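Local coordinates for protein sugar-phosphate aldolase (Thermotoga maritima, PDB 1PVT) that is a sugar-phosphate aldolase with the fold of the class II aldolase and adducin family, at residues V13-A18 against E71-D76; T100-T105 against I123-P128; K146-K149 against E153-I156. All blocks are in the same frame, centred on the assembly; numbering follows the deposited sequence.

How the contacts relate
The three contacts follow one another along the chain, none nested in or crossing another. Contact 1 closes first, bringing segment 71-76 back against helix 2-19 over a span that includes strands 28-34 and 58-63. Contact 2 opens later and joins the start of helix 103-115 to strand 122-126 of the mixed sheet. Contact 3 is local, closing the short connection between helices 144-147 and 152-157. Contacts 1 and 2 touch, Leu17 CD2 lying 4.2 Å from Val124 CG1, whereas contact 3 stays about 9 Å from contact 2 at nearest atoms. Helix 203-224 runs past all three, meeting Val13, Val124 and Val154.

Contact 1 (V13-A18 against E71-D76); sequences VAYWLA and EVYEDD
Tyr15 and Tyr73 form a T-shaped pair in which the edge of the first ring abuts the face of the second. The bump is Tyr15 CD1, which stands 3.6 Å above the plane of the Tyr73 ring and over its centre, so that all six ring carbons of Tyr73 surround it at similar range. The ring centroids are 4.9 Å apart and the planes are inclined at 66°. With CG anti to the backbone N (chi1 176°), the Tyr15 side chain runs alongside that of Tyr73, pointing the same way, with its ring turned edge-on. Glu74 CG rests on the opposite face of Tyr73, off toward its rim, which sandwiches the ring between helix 2-19 and the residue following it in its own turn.

Nearer the backbone the two segments touch through CB atoms. Tyr73 CB is the second bump: it approaches Tyr15 N at 3.4 Å and Tyr15 CB at 3.7 Å, while Ala14 CB flanks Tyr73 CB at 3.8 Å. The CA atoms of Tyr15 and Tyr73 come within 5.1 Å, a close approach to which the small Ala14 side chain is suited. Ala14 CB also meets Val72 CG2, at 3.3 Å, so the Ala14 methyl fits the angle between Tyr73 CB and the valine methyl.

The turn behind these side chains is braced by Glu71 O, which accepts from both Glu74 N and Asp75 N. Between 13-18 and 71-76 themselves there is no hydrogen bond: the join is purely apolar and aromatic, graded from buried Ala14 and Val72 to the partly exposed tyrosines, with the bond from Gln11 NE2 to Val72 O as the polar tie one turn earlier on the same helix.

Contact 2 (T100-T105 against I123-P128); sequences TSEFPT and IVHTHP
The carboxylate of Glu102 and the imidazole of His125 meet with their planes 41° apart, Glu102 OE2 approaching the ring obliquely. Trp191 meets the His125 ring with planes at about 35°, and at the rim of the imidazole His125 NE2 donates to His194 O. Across the contact His125 ND1 gives a weak hydrogen bond to Glu102 OE2, 2.9 Å long but bent to 124°.

His125 extends from strand 122-126 with CG anti to its backbone N (chi1 169°), which carries ND1 toward the turn. Glu102 occupies the N-cap position before helix 103-115, at the end of an ST turn in which Glu102 N donates to Thr100 OG1 at 3.1 Å; a type I turn from Thr100 to Phe103 overlaps it. The stronger partner of Glu102 OE2 is His106, one turn into that helix.

A glutamate ahead of a helix facing a His-x-His sequence (His125, His127) at the junction of strand and loop recalls the metal-site region of class II aldolases, and this contact is consistent with that layout. Chemically, Glu102 OE2 takes a hydrogen bond with His106 and only a weak one from His125, whereas His125 is held at NE2 by His194 O and only weakly at ND1, which together would limit its rotation.

Contact 3 (K146-K149 against E153-I156); sequences KMMK and EVLI
Val154 and Leu155 on helix 152-157 engage Met148 and Lys149, the residues that leave helix 144-147. Val154 comes first along the helix and points its CB toward the other segment. Its CG1, anti to the backbone N (chi1 -166°), reaches the selenium of selenomethionine Met148, with Val154 CG1 to Met148 SE at 3.8 Å. The two side chains cross at about a right angle, and the Met148 chain folds at its outer torsions as it passes the valine. The second methyl, Val154 CG2, looks toward the backbone instead, 4.3 Å from Met147 O.

Leu155 follows, its branched end nearer to the other segment than its root suggests. Leu155 CD2 lies against the aliphatic part of Lys149, 3.5 Å from Lys149 CG, and the other methyl, Leu155 CD1, is 3.9 Å from Lys149 CE. Both leucine methyls lie against one side of the extended lysine, the chains crossing at about a right angle. An even shorter approach of Leu155 CD2 to Met148 O is doubtful.

Within the fold, the centre of this contact lies about 20 Å from the centre of the chain, against helix 203-224. Met147 turns away to pack on Ala217 and Leu220 of that helix and on Leu131 and Leu134 of helix 129-134, while Val154 touches Ala216, and Met148 meets Ile162 just before strand 163-165 at the sheet's edge.

Contact 1 (V13-A18 against E71-D76)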
# COMPACT_ATOMS: atom_id res chain seq x y z
N VAL A 13 -3.49 6.39 -10.38
CA VAL A 13 -2.50 5.39 -9.94
C VAL A 13 -2.98 3.97 -10.25
O VAL A 13 -2.18 3.11 -10.63
CB VAL A 13 -2.21 5.54 -8.42
CG1 VAL A 13 -1.53 4.27 -7.87
CG2 VAL A 13 -1.33 6.77 -8.17
N ALA A 14 -4.27 3.72 -10.07
CA ALA A 14 -4.84 2.41 -10.34
C ALA A 14 -4.58 2.09 -11.78
O ALA A 14 -4.23 0.96 -12.12
CB ALA A 14 -6.32 2.43 -10.10
N TYR A 15 -4.77 3.08 -12.65
CA TYR A 15 -4.55 2.89 -14.07
C TYR A 15 -3.13 2.48 -14.38
O TYR A 15 -2.88 1.45 -14.99
CB TYR A 15 -4.85 4.16 -14.84
CG TYR A 15 -4.54 4.01 -16.31
CD1 TYR A 15 -5.34 3.21 -17.12
CD2 TYR A 15 -3.42 4.62 -16.87
CE1 TYR A 15 -5.02 3.00 -18.45
CE2 TYR A 15 -3.09 4.42 -18.21
CZ TYR A 15 -3.90 3.61 -19.00
OH TYR A 15 -3.59 3.37 -20.33
N TRP A 16 -2.18 3.31 -13.97
CA TRP A 16 -0.79 3.01 -14.24
C TRP A 16 -0.35 1.67 -13.69
O TRP A 16 0.49 0.99 -14.27
CB TRP A 16 0.08 4.13 -13.70
CG TRP A 16 0.05 5.24 -14.67
CD1 TRP A 16 -0.76 6.34 -14.65
CD2 TRP A 16 0.73 5.27 -15.92
NE1 TRP A 16 -0.63 7.05 -15.82
CE2 TRP A 16 0.28 6.41 -16.62
CE3 TRP A 16 1.69 4.42 -16.52
CZ2 TRP A 16 0.75 6.73 -17.90
CZ3 TRP A 16 2.15 4.74 -17.78
CH2 TRP A 16 1.68 5.89 -18.46
N LEU A 17 -0.93 1.31 -12.56
CA LEU A 17 -0.65 0.05 -11.89
C LEU A 17 -1.05 -1.12 -12.83
O LEU A 17 -0.28 -2.07 -13.01
CB LEU A 17 -1.48 -0.00 -10.60
CG LEU A 17 -0.88 -0.29 -9.22
CD1 LEU A 17 0.56 0.11 -9.17
CD2 LEU A 17 -1.68 0.48 -8.17
N ALA A 18 -2.24 -1.01 -13.42
CA ALA A 18 -2.76 -2.04 -14.32
C ALA A 18 -2.05 -2.07 -15.66
O ALA A 18 -1.66 -3.13 -16.14
CB ALA A 18 -4.26 -1.82 -14.53
N GLU A 71 -10.08 -1.49 -13.12
CA GLU A 71 -11.46 -1.06 -13.00
C GLU A 71 -11.63 0.17 -12.11
O GLU A 71 -12.37 1.09 -12.47
CB GLU A 71 -12.32 -2.20 -12.47
CG GLU A 71 -12.20 -3.48 -13.28
CD GLU A 71 -13.36 -4.44 -13.06
OE1 GLU A 71 -13.65 -4.78 -11.89
OE2 GLU A 71 -13.98 -4.87 -14.07
N VAL A 72 -10.94 0.22 -10.97
CA VAL A 72 -11.11 1.37 -10.10
C VAL A 72 -10.61 2.65 -10.75
O VAL A 72 -10.94 3.75 -10.31
CB VAL A 72 -10.42 1.17 -8.73
CG1 VAL A 72 -10.00 -0.28 -8.57
CG2 VAL A 72 -9.26 2.14 -8.58
N TYR A 73 -9.82 2.52 -11.81
CA TYR A 73 -9.33 3.73 -12.46
C TYR A 73 -10.44 4.29 -13.32
O TYR A 73 -10.41 5.45 -13.73
CB TYR A 73 -8.10 3.44 -13.33
CG TYR A 73 -8.43 3.08 -14.77
CD1 TYR A 73 -8.75 4.07 -15.70
CD2 TYR A 73 -8.44 1.76 -15.18
CE1 TYR A 73 -9.08 3.74 -17.00
CE2 TYR A 73 -8.77 1.42 -16.48
CZ TYR A 73 -9.10 2.41 -17.38
OH TYR A 73 -9.48 2.05 -18.66
N GLU A 74 -11.44 3.46 -13.59
CA GLU A 74 -12.56 3.86 -14.41
C GLU A 74 -13.82 4.15 -13.60
O GLU A 74 -14.54 5.11 -13.86
CB GLU A 74 -12.89 2.77 -15.42
CG GLU A 74 -12.24 2.93 -16.76
CD GLU A 74 -12.96 2.12 -17.79
OE1 GLU A 74 -13.04 0.88 -17.63
OE2 GLU A 74 -13.45 2.73 -18.76
N ASP A 75 -14.09 3.29 -12.63
CA ASP A 75 -15.28 3.38 -11.79
C ASP A 75 -14.92 3.79 -10.36
O ASP A 75 -14.42 2.97 -9.59
CB ASP A 75 -15.99 2.02 -11.83
CG ASP A 75 -17.25 1.99 -11.00
OD1 ASP A 75 -17.89 3.05 -10.81
OD2 ASP A 75 -17.62 0.88 -10.56
N ASP A 76 -15.18 5.04 -10.01
CA ASP A 76 -14.86 5.54 -8.67
C ASP A 76 -15.82 4.99 -7.61
O ASP A 76 -15.71 5.32 -6.44
CB ASP A 76 -14.89 7.06 -8.65
CG ASP A 76 -16.29 7.61 -8.62
OD1 ASP A 76 -17.17 7.04 -9.30
OD2 ASP A 76 -16.51 8.62 -7.92

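Contact 2 (T100-T105 against I123-P128)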
# COMPACT_ATOMS: atom_id res chain seq x y z
N THR A 100 -11.74 -3.29 1.18
CA THR A 100 -10.99 -4.50 0.91
C THR A 100 -10.79 -5.31 2.18
O THR A 100 -10.79 -4.78 3.28
CB THR A 100 -9.61 -4.16 0.33
OG1 THR A 100 -8.74 -5.29 0.50
CG2 THR A 100 -9.01 -2.97 1.05
N SER A 101 -10.60 -6.61 2.01
CA SER A 101 -10.36 -7.49 3.14
C SER A 101 -9.18 -6.98 3.98
O SER A 101 -9.20 -7.08 5.21
CB SER A 101 -10.04 -8.91 2.64
OG SER A 101 -10.99 -9.36 1.68
N GLU A 102 -8.14 -6.45 3.33
CA GLU A 102 -6.97 -5.97 4.07
C GLU A 102 -7.14 -4.59 4.69
O GLU A 102 -6.17 -3.95 5.12
CB GLU A 102 -5.71 -6.02 3.20
CG GLU A 102 -5.76 -5.27 1.89
CD GLU A 102 -4.53 -5.53 1.05
OE1 GLU A 102 -4.22 -6.72 0.80
OE2 GLU A 102 -3.86 -4.57 0.63
N PHE A 103 -8.38 -4.15 4.74
CA PHE A 103 -8.74 -2.87 5.33
C PHE A 103 -8.15 -2.77 6.74
O PHE A 103 -7.49 -1.78 7.08
CB PHE A 103 -10.28 -2.76 5.32
CG PHE A 103 -10.86 -1.94 6.43
CD1 PHE A 103 -10.29 -0.72 6.82
CD2 PHE A 103 -12.01 -2.38 7.10
CE1 PHE A 103 -10.85 0.05 7.85
CE2 PHE A 103 -12.58 -1.63 8.13
CZ PHE A 103 -12.00 -0.41 8.51
N PRO A 104 -8.36 -3.80 7.58
CA PRO A 104 -7.85 -3.83 8.95
C PRO A 104 -6.36 -3.51 9.01
O PRO A 104 -5.91 -2.71 9.83
CB PRO A 104 -8.13 -5.25 9.38
CG PRO A 104 -9.39 -5.57 8.63
CD PRO A 104 -9.09 -5.03 7.27
N THR A 105 -5.61 -4.16 8.12
CA THR A 105 -4.17 -3.97 8.06
C THR A 105 -3.85 -2.50 7.82
O THR A 105 -3.11 -1.89 8.58
CB THR A 105 -3.55 -4.79 6.95
OG1 THR A 105 -3.91 -6.17 7.12
CG2 THR A 105 -2.06 -4.66 6.98
N ILE A 123 -0.96 4.76 1.07
CA ILE A 123 -0.47 3.37 1.06
C ILE A 123 -0.90 2.58 -0.20
O ILE A 123 -2.10 2.43 -0.48
CB ILE A 123 -0.97 2.57 2.26
CG1 ILE A 123 -0.48 3.20 3.55
CG2 ILE A 123 -0.46 1.13 2.15
CD1 ILE A 123 -1.00 2.49 4.77
N VAL A 124 0.07 2.05 -0.92
CA VAL A 124 -0.20 1.28 -2.13
C VAL A 124 0.35 -0.11 -1.93
O VAL A 124 1.54 -0.26 -1.65
CB VAL A 124 0.50 1.91 -3.37
CG1 VAL A 124 0.32 1.01 -4.57
CG2 VAL A 124 -0.07 3.26 -3.69
N HIS A 125 -0.50 -1.12 -2.05
CA HIS A 125 -0.08 -2.52 -1.91
C HIS A 125 -0.36 -3.28 -3.22
O HIS A 125 -1.51 -3.36 -3.67
CB HIS A 125 -0.81 -3.21 -0.76
CG HIS A 125 -0.60 -4.70 -0.74
ND1 HIS A 125 -1.63 -5.60 -0.88
CD2 HIS A 125 0.53 -5.44 -0.63
CE1 HIS A 125 -1.15 -6.83 -0.86
NE2 HIS A 125 0.16 -6.76 -0.71
N THR A 126 0.69 -3.86 -3.81
CA THR A 126 0.53 -4.58 -5.06
C THR A 126 1.56 -5.71 -5.15
O THR A 126 2.41 -5.85 -4.27
CB THR A 126 0.67 -3.60 -6.26
OG1 THR A 126 0.12 -4.20 -7.44
CG2 THR A 126 2.12 -3.22 -6.48
N HIS A 127 1.47 -6.53 -6.20
CA HIS A 127 2.38 -7.66 -6.39
C HIS A 127 3.22 -7.55 -7.65
O HIS A 127 2.92 -8.18 -8.66
CB HIS A 127 1.58 -8.97 -6.45
CG HIS A 127 0.70 -9.18 -5.26
ND1 HIS A 127 -0.60 -8.74 -5.22
CD2 HIS A 127 0.97 -9.68 -4.03
CE1 HIS A 127 -1.10 -8.96 -4.02
NE2 HIS A 127 -0.17 -9.53 -3.28
N PRO A 128 4.28 -6.76 -7.60
CA PRO A 128 5.14 -6.60 -8.77
C PRO A 128 5.76 -7.93 -9.14
O PRO A 128 6.32 -8.63 -8.29
CB PRO A 128 6.18 -5.60 -8.30
CG PRO A 128 5.44 -4.79 -7.30
CD PRO A 128 4.72 -5.86 -6.52

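Contact 3 (K146-K149 against E153-I156)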
# COMPACT_ATOMS: atom_id res chain seq x y z
N LYS A 146 22.43 -5.37 -2.22
CA LYS A 146 23.00 -4.95 -3.48
C LYS A 146 21.87 -4.41 -4.35
O LYS A 146 22.06 -3.47 -5.12
CB LYS A 146 23.73 -6.12 -4.17
CG LYS A 146 25.08 -6.52 -3.51
CD LYS A 146 26.23 -5.53 -3.80
CE LYS A 146 26.10 -4.20 -3.03
NZ LYS A 146 27.13 -3.17 -3.39
N MSE A 147 20.67 -4.98 -4.20
CA MSE A 147 19.53 -4.51 -4.97
C MSE A 147 19.23 -3.08 -4.56
O MSE A 147 18.80 -2.27 -5.36
CB MSE A 147 18.29 -5.35 -4.72
CG MSE A 147 17.11 -4.91 -5.57
SE MSE A 147 15.35 -5.42 -4.92
CE MSE A 147 15.17 -7.13 -5.77
N MSE A 148 19.46 -2.79 -3.29
CA MSE A 148 19.18 -1.48 -2.75
C MSE A 148 20.13 -0.38 -3.21
O MSE A 148 20.01 0.76 -2.78
CB MSE A 148 19.16 -1.53 -1.22
CG MSE A 148 17.94 -2.22 -0.66
SE MSE A 148 16.31 -1.47 -1.43
CE MSE A 148 16.00 -2.80 -2.80
N LYS A 149 21.06 -0.72 -4.09
CA LYS A 149 21.98 0.28 -4.59
C LYS A 149 22.36 -0.02 -6.02
O LYS A 149 23.48 0.25 -6.45
CB LYS A 149 23.24 0.36 -3.70
CG LYS A 149 23.96 1.71 -3.78
CD LYS A 149 24.90 1.96 -2.58
CE LYS A 149 25.41 3.42 -2.55
NZ LYS A 149 26.27 3.72 -1.37
N GLU A 153 18.53 6.09 -7.96
CA GLU A 153 17.08 6.15 -7.79
C GLU A 153 16.52 5.51 -6.52
O GLU A 153 15.61 6.06 -5.91
CB GLU A 153 16.41 5.51 -9.01
CG GLU A 153 16.18 6.47 -10.18
CD GLU A 153 14.76 7.03 -10.20
OE1 GLU A 153 13.84 6.30 -10.65
OE2 GLU A 153 14.56 8.19 -9.75
N VAL A 154 17.05 4.36 -6.12
CA VAL A 154 16.54 3.70 -4.92
C VAL A 154 16.90 4.44 -3.64
O VAL A 154 16.04 4.80 -2.84
CB VAL A 154 17.09 2.29 -4.79
CG1 VAL A 154 16.30 1.52 -3.74
CG2 VAL A 154 17.05 1.60 -6.13
N LEU A 155 18.21 4.65 -3.46
CA LEU A 155 18.79 5.34 -2.31
C LEU A 155 17.96 6.56 -1.93
O LEU A 155 17.56 6.72 -0.77
CB LEU A 155 20.22 5.76 -2.66
CG LEU A 155 20.95 4.86 -3.68
CD1 LEU A 155 22.34 5.41 -4.01
CD2 LEU A 155 21.05 3.45 -3.13
N ILE A 156 17.72 7.42 -2.91
CA ILE A 156 16.94 8.64 -2.75
C ILE A 156 15.56 8.37 -2.15
O ILE A 156 15.20 8.92 -1.12
CB ILE A 156 16.73 9.35 -4.10
CG1 ILE A 156 18.08 9.76 -4.70
CG2 ILE A 156 15.81 10.56 -3.93
CD1 ILE A 156 17.99 10.28 -6.12